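Local atomic coordinates of peroxisomal fatty acid beta-oxidation multifunctional protein MFP2 (Arabidopsis thaliana, PDB entry 2WTB), a protein that catalyses the enoyl-CoA hydratase and 3-hydroxyacyl-CoA dehydrogenase steps of peroxisomal fatty acid beta-oxidation during seed germination, and takes part in benzoic acid biosynthesis. Residues A[34-39]-A[87-92]. Residues are numbered along the deposited sequence; the frame is centred on the assembly and turned at random.
Sequences DVLYNL and GYISID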
loop_
_atom_site.group_PDB
_atom_site.type_symbol
_atom_site.label_atom_id
_atom_site.label_comp_id
_atom_site.label_asym_id
_atom_site.label_seq_id
_atom_site.Cartn_x
_atom_site.Cartn_y
_atom_site.Cartn_z
ATOM N N ASP A 34 13.170 7.574 23.970
ATOM C CA ASP A 34 12.702 8.156 25.223
ATOM C C ASP A 34 12.056 7.083 26.088
ATOM O O ASP A 34 12.467 6.853 27.225
ATOM C CB ASP A 34 11.698 9.277 24.954
ATOM C CG ASP A 34 12.240 10.338 24.016
ATOM O OD1 ASP A 34 11.814 11.506 24.134
ATOM O OD2 ASP A 34 13.090 10.008 23.161
ATOM N N VAL A 35 11.040 6.430 25.536
ATOM C CA VAL A 35 10.360 5.348 26.230
ATOM C C VAL A 35 11.370 4.309 26.704
ATOM O O VAL A 35 11.340 3.877 27.857
ATOM C CB VAL A 35 9.309 4.675 25.321
ATOM C CG1 VAL A 35 8.776 3.400 25.960
ATOM C CG2 VAL A 35 8.178 5.648 25.011
ATOM N N LEU A 36 12.276 3.927 25.809
ATOM C CA LEU A 36 13.250 2.880 26.102
ATOM C C LEU A 36 14.187 3.235 27.253
ATOM O O LEU A 36 14.517 2.380 28.073
ATOM C CB LEU A 36 14.057 2.532 24.849
ATOM C CG LEU A 36 13.310 1.709 23.798
ATOM C CD1 LEU A 36 14.062 1.700 22.477
ATOM C CD2 LEU A 36 13.074 0.293 24.302
ATOM N N TYR A 37 14.613 4.493 27.315
ATOM C CA TYR A 37 15.528 4.926 28.367
ATOM C C TYR A 37 14.810 5.103 29.701
ATOM O O TYR A 37 15.402 4.914 30.764
ATOM C CB TYR A 37 16.266 6.208 27.969
ATOM C CG TYR A 37 17.134 6.039 26.742
ATOM C CD1 TYR A 37 17.925 4.908 26.582
ATOM C CD2 TYR A 37 17.170 7.010 25.749
ATOM C CE1 TYR A 37 18.720 4.744 25.464
ATOM C CE2 TYR A 37 17.964 6.855 24.628
ATOM C CZ TYR A 37 18.737 5.719 24.491
ATOM O OH TYR A 37 19.530 5.557 23.379
ATOM N N ASN A 38 13.535 5.467 29.642
ATOM C CA ASN A 38 12.712 5.500 30.841
ATOM C C ASN A 38 12.508 4.082 31.353
ATOM O O ASN A 38 12.460 3.843 32.560
ATOM C CB ASN A 38 11.360 6.155 30.556
ATOM C CG ASN A 38 11.471 7.648 30.336
ATOM O OD1 ASN A 38 12.560 8.217 30.391
ATOM N ND2 ASN A 38 10.338 8.294 30.085
ATOM N N LEU A 39 12.391 3.146 30.419
ATOM C CA LEU A 39 12.227 1.738 30.745
ATOM C C LEU A 39 13.489 1.211 31.419
ATOM O O LEU A 39 13.425 0.537 32.449
ATOM C CB LEU A 39 11.932 0.941 29.474
ATOM C CG LEU A 39 11.545 -0.525 29.641
ATOM C CD1 LEU A 39 10.302 -0.646 30.504
ATOM C CD2 LEU A 39 11.316 -1.159 28.284
ATOM N N GLY A 87 23.739 -2.707 18.824
ATOM C CA GLY A 87 22.723 -3.471 19.525
ATOM C C GLY A 87 22.677 -3.159 21.007
ATOM O O GLY A 87 22.429 -4.041 21.829
ATOM N N TYR A 88 22.919 -1.899 21.350
ATOM C CA TYR A 88 22.882 -1.473 22.743
ATOM C C TYR A 88 21.546 -1.821 23.383
ATOM O O TYR A 88 21.497 -2.357 24.489
ATOM C CB TYR A 88 23.141 0.030 22.857
ATOM C CG TYR A 88 22.987 0.567 24.262
ATOM C CD1 TYR A 88 23.839 0.160 25.279
ATOM C CD2 TYR A 88 21.991 1.486 24.570
ATOM C CE1 TYR A 88 23.704 0.649 26.564
ATOM C CE2 TYR A 88 21.849 1.981 25.852
ATOM C CZ TYR A 88 22.708 1.558 26.845
ATOM O OH TYR A 88 22.572 2.049 28.123
ATOM N N ILE A 89 20.461 -1.516 22.680
ATOM C CA ILE A 89 19.126 -1.805 23.185
ATOM C C ILE A 89 18.835 -3.298 23.129
ATOM O O ILE A 89 18.555 -3.928 24.149
ATOM C CB ILE A 89 18.050 -1.055 22.389
ATOM C CG1 ILE A 89 18.281 0.453 22.478
ATOM C CG2 ILE A 89 16.665 -1.412 22.903
ATOM C CD1 ILE A 89 17.403 1.258 21.551
ATOM N N SER A 90 18.905 -3.856 21.926
ATOM C CA SER A 90 18.632 -5.271 21.711
ATOM C C SER A 90 19.342 -6.147 22.737
ATOM O O SER A 90 18.737 -7.038 23.339
ATOM C CB SER A 90 19.059 -5.678 20.299
ATOM O OG SER A 90 18.860 -7.064 20.087
ATOM N N ILE A 91 20.625 -5.876 22.943
ATOM C CA ILE A 91 21.467 -6.738 23.760
ATOM C C ILE A 91 21.599 -6.269 25.208
ATOM O O ILE A 91 21.249 -6.998 26.135
ATOM C CB ILE A 91 22.865 -6.881 23.136
ATOM C CG1 ILE A 91 22.746 -7.411 21.706
ATOM C CG2 ILE A 91 23.739 -7.793 23.979
ATOM C CD1 ILE A 91 24.051 -7.422 20.953
ATOM N N ASP A 92 22.103 -5.055 25.401
ATOM C CA ASP A 92 22.369 -4.550 26.746
ATOM C C ASP A 92 21.104 -4.304 27.563
ATOM O O ASP A 92 21.053 -4.630 28.748
ATOM C CB ASP A 92 23.212 -3.275 26.694
ATOM C CG ASP A 92 24.677 -3.555 26.430
ATOM O OD1 ASP A 92 25.499 -2.632 26.609
ATOM O OD2 ASP A 92 25.007 -4.697 26.051
#
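Leu-36 and Ile-89 meet through their CD1 methyls. CD1 of Leu-36 lies 3.5 Å from CD1 of Ile-89. The branch methyl CG2 of Ile-89 is a looser neighbour, 4.1 Å from CD1 of Leu-36. The two side chains cross at about a right angle. In Ile-89, CG1 is anti to the carbonyl carbon (chi1 -60°) and the chain is extended beyond it (chi2 171°), which brings CD1 to the leucine.

A second touch is made by two tyrosines. CE1 of Tyr-37 is 4.2 Å from CE2 of Tyr-88. The side chains cross at a slant and meet at ring edges, each near the plane of the other ring.

The same helix interface continues where Ile-89 packs on Phe-33 and Tyr-88 on Lys-40, while Phe-148 reaches Ile-89 from a loop. On other faces, Val-35 and Asn-38 rest on strand 8-13, and Ser-90 and Ile-91 lie against helix 263-277. The contact thus joins helices 33-46 and 88-99 of the enoyl-CoA hydratase/isomerase region. Ile-89 is about 8 Å, side chain to side chain, from Glu-119, the predicted nucleophile. With no polar bond between the segments, this small contact depends on shape and burial, and probably sets no strict orientation.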